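Local coordinates for protein metal-dependent hydrolase (Lactobacillus plantarum, PDB 2F6K) that probably acts as a metal-dependent amidohydrolase-family decarboxylase, carrying a manganese ion in a TIM-barrel active site, at residues 33-38 / 81-86; 42-47 / 89-94; 156-161 / 169-174; 129-134 / 180-185. All coordinates share one frame; numbering follows the deposited sequence.

Contact 1. Residues 33-38 / 81-86; sequences PEWTPQ and KSLAQQ
Leu83 sends its two methyl branches to two residues of the 33-38 segment, CD2 to Pro37 and CD1 to Trp35. The protein belongs to the TIM-barrel clan, and here the end of helix 66-86 meets the start of helix 37-46, two of the helices that surround the parallel strands. The tight part of the contact is the proline: Leu83 CD2 lies 3.6 Å from Pro37 CG and nearly as close to CB, and the two side chains cross at about a right angle. The other branch fits less snugly. Trp35 presents an edge, not a face, and its CH2 is 4.1 Å from Leu83 CD1, which sits near the ring plane. Trp35 CG stands trans to the main-chain nitrogen (chi1 179°), which carries the six-membered ring toward Leu83. Pro37 N lies over one face of the indole, offset toward the rim, while the pyrrole side is held by a hydrogen bond from Trp35 NE1 to Thr40 OG1. Leu83 itself is buried and also packs on Leu91 of strand 91-95. On the solvent side the residues are polar: Thr36, Gln38, Ser82 and Gln86 are exposed and make no contact across the two segments. Thr36 occupies the N-cap position of helix 37-46, where its OG1 accepts a weak hydrogen bond from Leu39 N.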
loop_
_atom_site.group_PDB
_atom_site.type_symbol
_atom_site.label_atom_id
_atom_site.label_comp_id
_atom_site.label_asym_id
_atom_site.label_seq_id
_atom_site.Cartn_x
_atom_site.Cartn_y
_atom_site.Cartn_z
ATOM N N PRO A 33 9.883 -25.348 5.045
ATOM C CA PRO A 33 10.492 -26.678 4.935
ATOM C C PRO A 33 11.055 -27.224 6.244
ATOM O O PRO A 33 11.448 -26.455 7.125
ATOM C CB PRO A 33 11.582 -26.458 3.888
ATOM C CG PRO A 33 12.044 -25.080 4.204
ATOM C CD PRO A 33 10.749 -24.323 4.434
ATOM N N GLU A 34 11.079 -28.551 6.374
ATOM C CA GLU A 34 11.635 -29.189 7.567
ATOM C C GLU A 34 13.149 -29.229 7.383
ATOM O O GLU A 34 13.641 -29.318 6.257
ATOM C CB GLU A 34 11.099 -30.609 7.735
ATOM C CG GLU A 34 9.596 -30.691 7.856
ATOM C CD GLU A 34 9.115 -32.089 8.189
ATOM O OE1 GLU A 34 9.704 -33.064 7.665
ATOM O OE2 GLU A 34 8.141 -32.213 8.962
ATOM N N TRP A 35 13.890 -29.174 8.485
ATOM C CA TRP A 35 15.339 -29.163 8.382
ATOM C C TRP A 35 16.083 -29.554 9.657
ATOM O O TRP A 35 15.629 -29.286 10.766
ATOM C CB TRP A 35 15.795 -27.760 7.962
ATOM C CG TRP A 35 17.273 -27.616 7.855
ATOM C CD1 TRP A 35 18.038 -27.800 6.739
ATOM C CD2 TRP A 35 18.183 -27.307 8.919
ATOM N NE1 TRP A 35 19.369 -27.629 7.040
ATOM C CE2 TRP A 35 19.487 -27.328 8.372
ATOM C CE3 TRP A 35 18.024 -27.021 10.281
ATOM C CZ2 TRP A 35 20.628 -27.070 9.144
ATOM C CZ3 TRP A 35 19.159 -26.766 11.051
ATOM C CH2 TRP A 35 20.444 -26.793 10.477
ATOM N N THR A 36 17.232 -30.195 9.471
ATOM C CA THR A 36 18.121 -30.591 10.559
ATOM C C THR A 36 19.484 -30.497 9.903
ATOM O O THR A 36 19.574 -30.437 8.685
ATOM C CB THR A 36 17.922 -32.062 11.034
ATOM O OG1 THR A 36 18.349 -32.967 10.004
ATOM C CG2 THR A 36 16.468 -32.325 11.403
ATOM N N PRO A 37 20.561 -30.465 10.693
ATOM C CA PRO A 37 21.895 -30.379 10.065
ATOM C C PRO A 37 22.201 -31.585 9.160
ATOM O O PRO A 37 22.902 -31.469 8.144
ATOM C CB PRO A 37 22.829 -30.310 11.263
ATOM C CG PRO A 37 21.986 -29.588 12.298
ATOM C CD PRO A 37 20.624 -30.218 12.146
ATOM N N GLN A 38 21.677 -32.744 9.542
ATOM C CA GLN A 38 21.892 -33.951 8.742
ATOM C C GLN A 38 21.324 -33.920 7.314
ATOM O O GLN A 38 21.863 -34.570 6.401
ATOM C CB GLN A 38 21.323 -35.172 9.450
ATOM C CG GLN A 38 22.040 -35.540 10.718
ATOM C CD GLN A 38 23.553 -35.684 10.556
ATOM O OE1 GLN A 38 24.058 -36.272 9.594
ATOM N NE2 GLN A 38 24.280 -35.161 11.525
ATOM N N LYS A 81 27.225 -20.683 14.432
ATOM C CA LYS A 81 28.551 -20.818 15.016
ATOM C C LYS A 81 28.768 -22.246 15.514
ATOM O O LYS A 81 29.802 -22.865 15.241
ATOM C CB LYS A 81 28.708 -19.826 16.167
ATOM C CG LYS A 81 29.985 -19.993 16.964
ATOM C CD LYS A 81 30.037 -18.995 18.117
ATOM C CE LYS A 81 31.331 -19.114 18.926
ATOM N NZ LYS A 81 31.393 -18.112 20.041
ATOM N N SER A 82 27.777 -22.766 16.233
ATOM C CA SER A 82 27.841 -24.121 16.775
ATOM C C SER A 82 27.994 -25.186 15.686
ATOM O O SER A 82 28.623 -26.222 15.915
ATOM C CB SER A 82 26.595 -24.412 17.614
ATOM O OG SER A 82 26.595 -25.753 18.072
ATOM N N LEU A 83 27.418 -24.931 14.511
ATOM C CA LEU A 83 27.517 -25.863 13.397
ATOM C C LEU A 83 28.917 -25.788 12.778
ATOM O O LEU A 83 29.486 -26.803 12.368
ATOM C CB LEU A 83 26.455 -25.544 12.337
ATOM C CG LEU A 83 25.010 -25.963 12.646
ATOM C CD1 LEU A 83 24.051 -25.283 11.674
ATOM C CD2 LEU A 83 24.873 -27.485 12.557
ATOM N N ALA A 84 29.476 -24.586 12.712
ATOM C CA ALA A 84 30.804 -24.422 12.144
ATOM C C ALA A 84 31.837 -25.105 13.052
ATOM O O ALA A 84 32.845 -25.640 12.579
ATOM C CB ALA A 84 31.124 -22.941 11.976
ATOM N N GLN A 85 31.581 -25.098 14.356
ATOM C CA GLN A 85 32.498 -25.743 15.289
ATOM C C GLN A 85 32.329 -27.257 15.279
ATOM O O GLN A 85 33.273 -27.990 15.533
ATOM C CB GLN A 85 32.283 -25.221 16.715
ATOM C CG GLN A 85 32.693 -23.774 16.917
ATOM C CD GLN A 85 32.285 -23.232 18.279
ATOM O OE1 GLN A 85 32.534 -22.069 18.594
ATOM N NE2 GLN A 85 31.650 -24.076 19.092
ATOM N N GLN A 86 31.125 -27.728 14.987
ATOM C CA GLN A 86 30.876 -29.157 14.960
ATOM C C GLN A 86 31.306 -29.784 13.625
ATOM O O GLN A 86 31.737 -30.935 13.583
ATOM C CB GLN A 86 29.397 -29.412 15.228
ATOM C CG GLN A 86 29.084 -30.864 15.540
ATOM C CD GLN A 86 27.626 -31.097 15.942
ATOM O OE1 GLN A 86 26.851 -30.151 16.117
ATOM N NE2 GLN A 86 27.254 -32.366 16.099
#

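Contact 2. Residues 42-47 / 89-94; sequences NFMRDN and DQLGYL
Met44, present as selenomethionine, reaches from helix 37-46 to the start of strand 91-95 and touches Gln90 and Leu91. This is helix-on-strand packing in the TIM-barrel fold, with the helix lying against the parallel sheet. In the first shell, the terminal methyl CE is 3.2 Å from Gln90 O and 3.9 Å from Gln90 CB, whereas SE rests 3.8 Å from Leu91 CD2. No hydrogen bond spans the two segments; on the helix side the contact is made by this one buried side chain. Its bend at the last torsion (chi3 71°) turns CE off the line of the chain, placing the methyl at the Gln90 carbonyl while SE stays beside the leucine. Gln90 contributes only CB to the side-chain contact; the bend at chi2 turns its amide from the selenomethionine. A second shell surrounds the buried pair: Met44 also packs on Ile49 and Ser52 of strand 49-55, and Leu91 on Leu41 of the same helix. Backbone hydrogen bonds join Gln90 and Gly92 to Ser52, fixing the strand beside its parallel neighbour. Farther out, Asn47, in the loop that follows, is tied back to the helix: its ND2 passes over one face of the Phe43 ring, offset toward the rim, and donates to Phe43 O at 2.8 Å with an N-H...O angle of 160°.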
loop_
_atom_site.group_PDB
_atom_site.type_symbol
_atom_site.label_atom_id
_atom_site.label_comp_id
_atom_site.label_asym_id
_atom_site.label_seq_id
_atom_site.Cartn_x
_atom_site.Cartn_y
_atom_site.Cartn_z
ATOM N N ASN A 42 23.774 -34.630 4.310
ATOM C CA ASN A 42 23.523 -35.758 3.419
ATOM C C ASN A 42 23.339 -35.238 1.980
ATOM O O ASN A 42 23.739 -35.896 1.010
ATOM C CB ASN A 42 22.281 -36.523 3.876
ATOM C CG ASN A 42 22.123 -37.847 3.168
ATOM O OD1 ASN A 42 22.888 -38.769 3.412
ATOM N ND2 ASN A 42 21.133 -37.947 2.281
ATOM N N PHE A 43 22.734 -34.058 1.832
ATOM C CA PHE A 43 22.561 -33.486 0.497
ATOM C C PHE A 43 23.941 -33.189 -0.093
ATOM O O PHE A 43 24.175 -33.365 -1.296
ATOM C CB PHE A 43 21.764 -32.184 0.545
ATOM C CG PHE A 43 21.611 -31.516 -0.800
ATOM C CD1 PHE A 43 20.671 -31.980 -1.723
ATOM C CD2 PHE A 43 22.393 -30.413 -1.142
ATOM C CE1 PHE A 43 20.510 -31.349 -2.969
ATOM C CE2 PHE A 43 22.242 -29.773 -2.382
ATOM C CZ PHE A 43 21.297 -30.242 -3.295
HETATM N N MSE A 44 24.850 -32.726 0.759
HETATM C CA MSE A 44 26.207 -32.397 0.334
HETATM C C MSE A 44 26.962 -33.627 -0.156
HETATM O O MSE A 44 27.643 -33.566 -1.180
HETATM C CB MSE A 44 26.962 -31.726 1.481
HETATM C CG MSE A 44 26.512 -30.299 1.743
HETATM SE SE MSE A 44 27.273 -29.560 3.364
HETATM C CE MSE A 44 29.110 -29.378 2.763
ATOM N N ARG A 45 26.854 -34.739 0.568
ATOM C CA ARG A 45 27.532 -35.962 0.137
ATOM C C ARG A 45 26.958 -36.444 -1.197
ATOM O O ARG A 45 27.704 -36.812 -2.108
ATOM C CB ARG A 45 27.385 -37.073 1.182
ATOM C CG ARG A 45 28.067 -36.783 2.510
ATOM C CD ARG A 45 27.932 -37.960 3.472
ATOM N NE ARG A 45 27.294 -37.581 4.730
ATOM C CZ ARG A 45 26.046 -37.900 5.053
ATOM N NH1 ARG A 45 25.312 -38.607 4.214
ATOM N NH2 ARG A 45 25.526 -37.495 6.200
ATOM N N ASP A 46 25.633 -36.417 -1.316
ATOM C CA ASP A 46 24.967 -36.869 -2.537
ATOM C C ASP A 46 25.133 -35.964 -3.753
ATOM O O ASP A 46 24.789 -36.362 -4.863
ATOM C CB ASP A 46 23.471 -37.073 -2.283
ATOM C CG ASP A 46 23.195 -38.139 -1.240
ATOM O OD1 ASP A 46 24.056 -39.026 -1.034
ATOM O OD2 ASP A 46 22.105 -38.097 -0.634
ATOM N N ASN A 47 25.655 -34.755 -3.559
ATOM C CA ASN A 47 25.812 -33.831 -4.680
ATOM C C ASN A 47 27.205 -33.243 -4.849
ATOM O O ASN A 47 27.372 -32.183 -5.451
ATOM C CB ASN A 47 24.782 -32.718 -4.555
ATOM C CG ASN A 47 23.371 -33.222 -4.769
ATOM O OD1 ASN A 47 22.946 -33.434 -5.906
ATOM N ND2 ASN A 47 22.644 -33.441 -3.675
ATOM N N ASP A 89 34.885 -28.609 8.583
ATOM C CA ASP A 89 35.174 -28.856 7.185
ATOM C C ASP A 89 33.984 -28.900 6.234
ATOM O O ASP A 89 34.178 -28.843 5.025
ATOM C CB ASP A 89 35.991 -30.137 7.052
ATOM C CG ASP A 89 37.319 -30.058 7.800
ATOM O OD1 ASP A 89 38.101 -29.113 7.529
ATOM O OD2 ASP A 89 37.575 -30.938 8.655
ATOM N N GLN A 90 32.764 -28.998 6.761
ATOM C CA GLN A 90 31.577 -29.038 5.909
ATOM C C GLN A 90 30.719 -27.785 5.996
ATOM O O GLN A 90 30.169 -27.341 4.989
ATOM C CB GLN A 90 30.675 -30.229 6.252
ATOM C CG GLN A 90 31.155 -31.572 5.775
ATOM C CD GLN A 90 32.268 -32.112 6.618
ATOM O OE1 GLN A 90 32.114 -32.306 7.823
ATOM N NE2 GLN A 90 33.410 -32.360 5.992
ATOM N N LEU A 91 30.611 -27.209 7.191
ATOM C CA LEU A 91 29.754 -26.049 7.377
ATOM C C LEU A 91 30.341 -24.760 7.933
ATOM O O LEU A 91 31.100 -24.759 8.900
ATOM C CB LEU A 91 28.582 -26.443 8.268
ATOM C CG LEU A 91 27.825 -27.712 7.896
ATOM C CD1 LEU A 91 26.764 -27.989 8.946
ATOM C CD2 LEU A 91 27.199 -27.543 6.528
ATOM N N GLY A 92 29.938 -23.660 7.311
ATOM C CA GLY A 92 30.335 -22.333 7.736
ATOM C C GLY A 92 29.030 -21.550 7.811
ATOM O O GLY A 92 27.954 -22.105 7.554
ATOM N N TYR A 93 29.087 -20.270 8.157
ATOM C CA TYR A 93 27.853 -19.511 8.224
ATOM C C TYR A 93 28.025 -18.014 8.109
ATOM O O TYR A 93 29.095 -17.464 8.395
ATOM C CB TYR A 93 27.108 -19.806 9.526
ATOM C CG TYR A 93 27.620 -19.039 10.729
ATOM C CD1 TYR A 93 28.869 -19.324 11.295
ATOM C CD2 TYR A 93 26.845 -18.038 11.318
ATOM C CE1 TYR A 93 29.328 -18.634 12.426
ATOM C CE2 TYR A 93 27.292 -17.345 12.443
ATOM C CZ TYR A 93 28.531 -17.648 12.994
ATOM O OH TYR A 93 28.955 -16.976 14.121
ATOM N N LEU A 94 26.940 -17.377 7.679
ATOM C CA LEU A 94 26.849 -15.934 7.554
ATOM C C LEU A 94 25.906 -15.506 8.681
ATOM O O LEU A 94 24.832 -16.084 8.862
ATOM C CB LEU A 94 26.248 -15.551 6.202
ATOM C CG LEU A 94 27.106 -15.831 4.973
ATOM C CD1 LEU A 94 26.313 -15.468 3.724
ATOM C CD2 LEU A 94 28.405 -15.029 5.055
#

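Contact 3. Residues 156-161 / 169-174; sequences NEPAIL and LPVPLL
Glu157 and Val171 meet with their side chains crossing at about a right angle, and the two valine methyls touch different parts of the glutamate. CG1 presses against the base of the residue, 3.5 Å from both Glu157 CA and Glu157 CB. CG2 lies farther along, 3.9 Å from Glu157 OE2, so the chain and its OE2 pass across the branched end of the valine. The extended glutamate chain, with CG anti to the backbone N (chi1 163°), makes this second approach possible. Pro158 comes in at the margin, its ring CD 4.3 Å from Val171 CG1. No hydrogen bond links the segments, but both sides turn to Asp28: Val171 makes a backbone hydrogen bond with it, and the side chains of Glu157 and Val171 both touch it. Replacing Val171 by an alanine removes both methyls and would probably leave a gap beside Glu157 CB, with the glutamate chain freer to turn. Nearby, Pro172 O accepts a hydrogen bond from Arg216 of a second subunit. The arrangement closes the base of the long loop between strand 150-154, whose His154 binds the manganese ion, and helix 171-189, a beta-to-alpha connection of the TIM barrel.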
loop_
_atom_site.group_PDB
_atom_site.type_symbol
_atom_site.label_atom_id
_atom_site.label_comp_id
_atom_site.label_asym_id
_atom_site.label_seq_id
_atom_site.Cartn_x
_atom_site.Cartn_y
_atom_site.Cartn_z
ATOM N N ASN A 156 13.205 -10.746 0.210
ATOM C CA ASN A 156 12.063 -10.891 1.093
ATOM C C ASN A 156 10.872 -10.385 0.290
ATOM O O ASN A 156 11.042 -9.721 -0.742
ATOM C CB ASN A 156 12.214 -10.036 2.346
ATOM C CG ASN A 156 12.948 -10.752 3.454
ATOM O OD1 ASN A 156 12.451 -10.843 4.577
ATOM N ND2 ASN A 156 14.141 -11.269 3.149
ATOM N N GLU A 157 9.668 -10.700 0.756
ATOM C CA GLU A 157 8.467 -10.241 0.083
ATOM C C GLU A 157 8.519 -8.722 0.065
ATOM O O GLU A 157 8.841 -8.102 1.073
ATOM C CB GLU A 157 7.223 -10.703 0.847
ATOM C CG GLU A 157 5.952 -9.949 0.475
ATOM C CD GLU A 157 4.707 -10.537 1.123
ATOM O OE1 GLU A 157 4.796 -10.965 2.297
ATOM O OE2 GLU A 157 3.643 -10.563 0.460
ATOM N N PRO A 158 8.228 -8.104 -1.090
ATOM C CA PRO A 158 8.249 -6.639 -1.188
ATOM C C PRO A 158 7.355 -6.048 -0.090
ATOM O O PRO A 158 6.306 -6.619 0.228
ATOM C CB PRO A 158 7.698 -6.387 -2.586
ATOM C CG PRO A 158 8.196 -7.581 -3.349
ATOM C CD PRO A 158 7.925 -8.718 -2.395
ATOM N N ALA A 159 7.766 -4.920 0.490
ATOM C CA ALA A 159 6.998 -4.288 1.563
ATOM C C ALA A 159 5.505 -4.258 1.248
ATOM O O ALA A 159 4.686 -4.650 2.078
ATOM C CB ALA A 159 7.513 -2.873 1.821
ATOM N N ILE A 160 5.155 -3.796 0.051
ATOM C CA ILE A 160 3.761 -3.739 -0.369
ATOM C C ILE A 160 3.654 -3.915 -1.883
ATOM O O ILE A 160 4.556 -3.526 -2.634
ATOM C CB ILE A 160 3.103 -2.398 0.005
ATOM C CG1 ILE A 160 3.779 -1.269 -0.768
ATOM C CG2 ILE A 160 3.214 -2.151 1.504
ATOM C CD1 ILE A 160 3.095 0.062 -0.610
ATOM N N LEU A 161 2.540 -4.497 -2.321
ATOM C CA LEU A 161 2.287 -4.746 -3.740
ATOM C C LEU A 161 0.809 -4.573 -4.069
ATOM O O LEU A 161 -0.036 -4.570 -3.175
ATOM C CB LEU A 161 2.691 -6.179 -4.101
ATOM C CG LEU A 161 4.164 -6.561 -4.038
ATOM C CD1 LEU A 161 4.320 -8.048 -4.299
ATOM C CD2 LEU A 161 4.931 -5.747 -5.067
ATOM N N LEU A 169 -0.085 -15.803 -5.987
ATOM C CA LEU A 169 1.148 -16.232 -6.647
ATOM C C LEU A 169 2.227 -16.262 -5.572
ATOM O O LEU A 169 2.486 -15.241 -4.933
ATOM C CB LEU A 169 1.559 -15.245 -7.738
ATOM C CG LEU A 169 2.845 -15.634 -8.468
ATOM C CD1 LEU A 169 2.558 -16.836 -9.353
ATOM C CD2 LEU A 169 3.362 -14.458 -9.291
ATOM N N PRO A 170 2.856 -17.429 -5.337
ATOM C CA PRO A 170 3.898 -17.482 -4.306
ATOM C C PRO A 170 4.912 -16.342 -4.478
ATOM O O PRO A 170 5.322 -16.021 -5.593
ATOM C CB PRO A 170 4.507 -18.872 -4.502
ATOM C CG PRO A 170 3.328 -19.682 -4.957
ATOM C CD PRO A 170 2.665 -18.751 -5.962
ATOM N N VAL A 171 5.285 -15.731 -3.357
ATOM C CA VAL A 171 6.217 -14.609 -3.334
ATOM C C VAL A 171 7.581 -14.856 -3.984
ATOM O O VAL A 171 8.107 -13.986 -4.681
ATOM C CB VAL A 171 6.443 -14.129 -1.881
ATOM C CG1 VAL A 171 7.466 -12.998 -1.847
ATOM C CG2 VAL A 171 5.118 -13.677 -1.285
ATOM N N PRO A 172 8.175 -16.039 -3.761
ATOM C CA PRO A 172 9.484 -16.343 -4.349
ATOM C C PRO A 172 9.537 -16.370 -5.882
ATOM O O PRO A 172 10.606 -16.183 -6.467
ATOM C CB PRO A 172 9.828 -17.706 -3.743
ATOM C CG PRO A 172 9.140 -17.673 -2.424
ATOM C CD PRO A 172 7.793 -17.082 -2.796
ATOM N N LEU A 173 8.394 -16.602 -6.522
ATOM C CA LEU A 173 8.332 -16.674 -7.980
ATOM C C LEU A 173 8.521 -15.346 -8.716
ATOM O O LEU A 173 9.146 -15.314 -9.765
ATOM C CB LEU A 173 7.015 -17.318 -8.417
ATOM C CG LEU A 173 6.760 -18.758 -7.952
ATOM C CD1 LEU A 173 5.458 -19.254 -8.565
ATOM C CD2 LEU A 173 7.905 -19.662 -8.370
ATOM N N LEU A 174 7.985 -14.256 -8.177
ATOM C CA LEU A 174 8.125 -12.954 -8.816
ATOM C C LEU A 174 8.497 -11.865 -7.798
ATOM O O LEU A 174 9.304 -10.974 -8.086
ATOM C CB LEU A 174 6.820 -12.569 -9.527
ATOM C CG LEU A 174 6.783 -11.150 -10.105
ATOM C CD1 LEU A 174 7.754 -11.046 -11.273
ATOM C CD2 LEU A 174 5.375 -10.812 -10.547
#

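Contact 4. Residues 129-134 / 180-185; sequences GLYFGS and TTMTFI
Tyr131 turns an edge of its ring to helix 171-189, where Thr183 OG1 lies in the ring plane, 3.3 Å from CD2. The hydroxyl thus meets the C-H rim of the phenol and not its pi face. Its polar partners lie elsewhere: Thr183 OG1 is hydrogen-bonded to Asp179 O, one turn back in the helix, and more weakly to Thr125 O. The threonine's other branch serves a different neighbour. CG2, anti to the backbone N while OG1 takes the place beside it (chi1 -59°), points to the next residue of the loop, 3.7 Å from Phe132 O and 3.9 Å from Phe132 CB. At the far end of the tyrosine, OH is 4.0 Å from CE of Met182, a selenomethionine bent at its last torsion. That phenol oxygen is hydrogen-bonded to Asp179 OD1 and Ala159 N, which fix the ring's outer end. The Phe132 ring is directed from the helix toward Val151 and Leu153 of strand 150-154 and meets Tyr141 edge-to-face. A valine at Thr183 would lack the hydroxyl and would probably leave Asp179 O without this partner. Behind these side chains the backbone reverses in a type II beta turn from Tyr131 to Ser134, closed by Ser134 N to Tyr131 O at 3.1 Å. Gly133 has the positive phi (103°) required at the third position of such a turn. The buried contact packs this turn, in the connection after strand 120-124 of the TIM barrel, against helix 171-189.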
loop_
_atom_site.group_PDB
_atom_site.type_symbol
_atom_site.label_atom_id
_atom_site.label_comp_id
_atom_site.label_asym_id
_atom_site.label_seq_id
_atom_site.Cartn_x
_atom_site.Cartn_y
_atom_site.Cartn_z
ATOM N N GLY A 129 9.919 -3.208 5.335
ATOM C CA GLY A 129 9.903 -1.868 4.775
ATOM C C GLY A 129 11.213 -1.105 4.748
ATOM O O GLY A 129 11.335 -0.116 4.023
ATOM N N LEU A 130 12.184 -1.524 5.554
ATOM C CA LEU A 130 13.483 -0.863 5.547
ATOM C C LEU A 130 14.347 -1.627 4.544
ATOM O O LEU A 130 14.804 -2.735 4.822
ATOM C CB LEU A 130 14.127 -0.895 6.938
ATOM C CG LEU A 130 15.344 0.033 7.107
ATOM C CD1 LEU A 130 15.761 0.087 8.564
ATOM C CD2 LEU A 130 16.495 -0.456 6.250
ATOM N N TYR A 131 14.552 -1.037 3.369
ATOM C CA TYR A 131 15.343 -1.677 2.327
ATOM C C TYR A 131 16.836 -1.480 2.544
ATOM O O TYR A 131 17.280 -0.408 2.968
ATOM C CB TYR A 131 14.936 -1.150 0.939
ATOM C CG TYR A 131 13.660 -1.775 0.420
ATOM C CD1 TYR A 131 12.416 -1.401 0.932
ATOM C CD2 TYR A 131 13.704 -2.832 -0.493
ATOM C CE1 TYR A 131 11.252 -2.073 0.561
ATOM C CE2 TYR A 131 12.546 -3.515 -0.870
ATOM C CZ TYR A 131 11.325 -3.136 -0.335
ATOM O OH TYR A 131 10.192 -3.860 -0.632
ATOM N N PHE A 132 17.614 -2.519 2.252
ATOM C CA PHE A 132 19.044 -2.413 2.444
ATOM C C PHE A 132 19.538 -1.260 1.588
ATOM O O PHE A 132 18.998 -0.997 0.519
ATOM C CB PHE A 132 19.741 -3.707 2.053
ATOM C CG PHE A 132 21.088 -3.871 2.690
ATOM C CD1 PHE A 132 21.203 -3.977 4.080
ATOM C CD2 PHE A 132 22.242 -3.912 1.913
ATOM C CE1 PHE A 132 22.458 -4.121 4.685
ATOM C CE2 PHE A 132 23.500 -4.055 2.509
ATOM C CZ PHE A 132 23.607 -4.160 3.896
ATOM N N GLY A 133 20.555 -0.562 2.068
ATOM C CA GLY A 133 21.068 0.573 1.332
ATOM C C GLY A 133 20.575 1.846 1.990
ATOM O O GLY A 133 21.150 2.914 1.796
ATOM N N SER A 134 19.508 1.732 2.777
ATOM C CA SER A 134 18.938 2.879 3.482
ATOM C C SER A 134 19.940 3.498 4.453
ATOM O O SER A 134 20.612 2.789 5.209
ATOM C CB SER A 134 17.666 2.472 4.226
ATOM O OG SER A 134 17.102 3.575 4.915
ATOM N N THR A 180 14.823 -7.852 -4.952
ATOM C CA THR A 180 16.265 -7.818 -5.114
ATOM C C THR A 180 16.609 -6.700 -6.081
ATOM O O THR A 180 17.557 -5.943 -5.863
ATOM C CB THR A 180 16.806 -9.149 -5.665
ATOM O OG1 THR A 180 16.693 -10.159 -4.654
ATOM C CG2 THR A 180 18.273 -9.008 -6.072
ATOM N N THR A 181 15.805 -6.587 -7.132
ATOM C CA THR A 181 16.029 -5.579 -8.147
ATOM C C THR A 181 15.860 -4.172 -7.588
ATOM O O THR A 181 16.681 -3.283 -7.849
ATOM C CB THR A 181 15.069 -5.760 -9.333
ATOM O OG1 THR A 181 15.108 -7.122 -9.786
ATOM C CG2 THR A 181 15.488 -4.849 -10.485
HETATM N N MSE A 182 14.795 -3.965 -6.823
HETATM C CA MSE A 182 14.558 -2.649 -6.251
HETATM C C MSE A 182 15.678 -2.300 -5.274
HETATM O O MSE A 182 16.148 -1.162 -5.245
HETATM C CB MSE A 182 13.200 -2.600 -5.545
HETATM C CG MSE A 182 12.003 -2.803 -6.473
HETATM SE SE MSE A 182 10.285 -2.390 -5.618
HETATM C CE MSE A 182 10.008 -4.034 -4.638
ATOM N N THR A 183 16.121 -3.291 -4.501
ATOM C CA THR A 183 17.177 -3.069 -3.528
ATOM C C THR A 183 18.518 -2.695 -4.160
ATOM O O THR A 183 19.208 -1.807 -3.659
ATOM C CB THR A 183 17.368 -4.298 -2.623
ATOM O OG1 THR A 183 16.141 -4.578 -1.938
ATOM C CG2 THR A 183 18.462 -4.034 -1.585
ATOM N N PHE A 184 18.891 -3.365 -5.247
ATOM C CA PHE A 184 20.149 -3.066 -5.929
ATOM C C PHE A 184 20.174 -1.608 -6.394
ATOM O O PHE A 184 21.164 -0.900 -6.224
ATOM C CB PHE A 184 20.325 -3.967 -7.150
ATOM C CG PHE A 184 21.564 -3.672 -7.949
ATOM C CD1 PHE A 184 22.817 -4.047 -7.478
ATOM C CD2 PHE A 184 21.477 -3.049 -9.184
ATOM C CE1 PHE A 184 23.964 -3.813 -8.228
ATOM C CE2 PHE A 184 22.627 -2.808 -9.948
ATOM C CZ PHE A 184 23.868 -3.193 -9.466
ATOM N N ILE A 185 19.080 -1.168 -6.996
ATOM C CA ILE A 185 19.004 0.185 -7.486
ATOM C C ILE A 185 19.027 1.162 -6.311
ATOM O O ILE A 185 19.613 2.241 -6.397
ATOM C CB ILE A 185 17.727 0.364 -8.330
ATOM C CG1 ILE A 185 17.757 -0.639 -9.489
ATOM C CG2 ILE A 185 17.621 1.794 -8.837
ATOM C CD1 ILE A 185 16.580 -0.559 -10.442
#

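Overall arrangement
The four contacts form two pairs within one TIM-barrel domain. Contacts 1 and 2 have centres about 9 Å apart, share helix 37-46 and touch each other; their segments alternate along the chain, weaving helices 37-46 and 66-86 onto strand 91-95. Contacts 3 and 4 have centres about 14 Å apart, touch, and share helix 171-189, with contact 3 nested inside the chain loop that contact 4 closes; Pro158 packs on Tyr131 and Met182 between them. The pairs follow each other in sequence, and contacts 1 and 4 are on opposite sides of the chain's centre, their own centres about 29 Å apart. Contacts 3 and 4 also adjoin a second subunit, so this region takes part in the four-chain assembly.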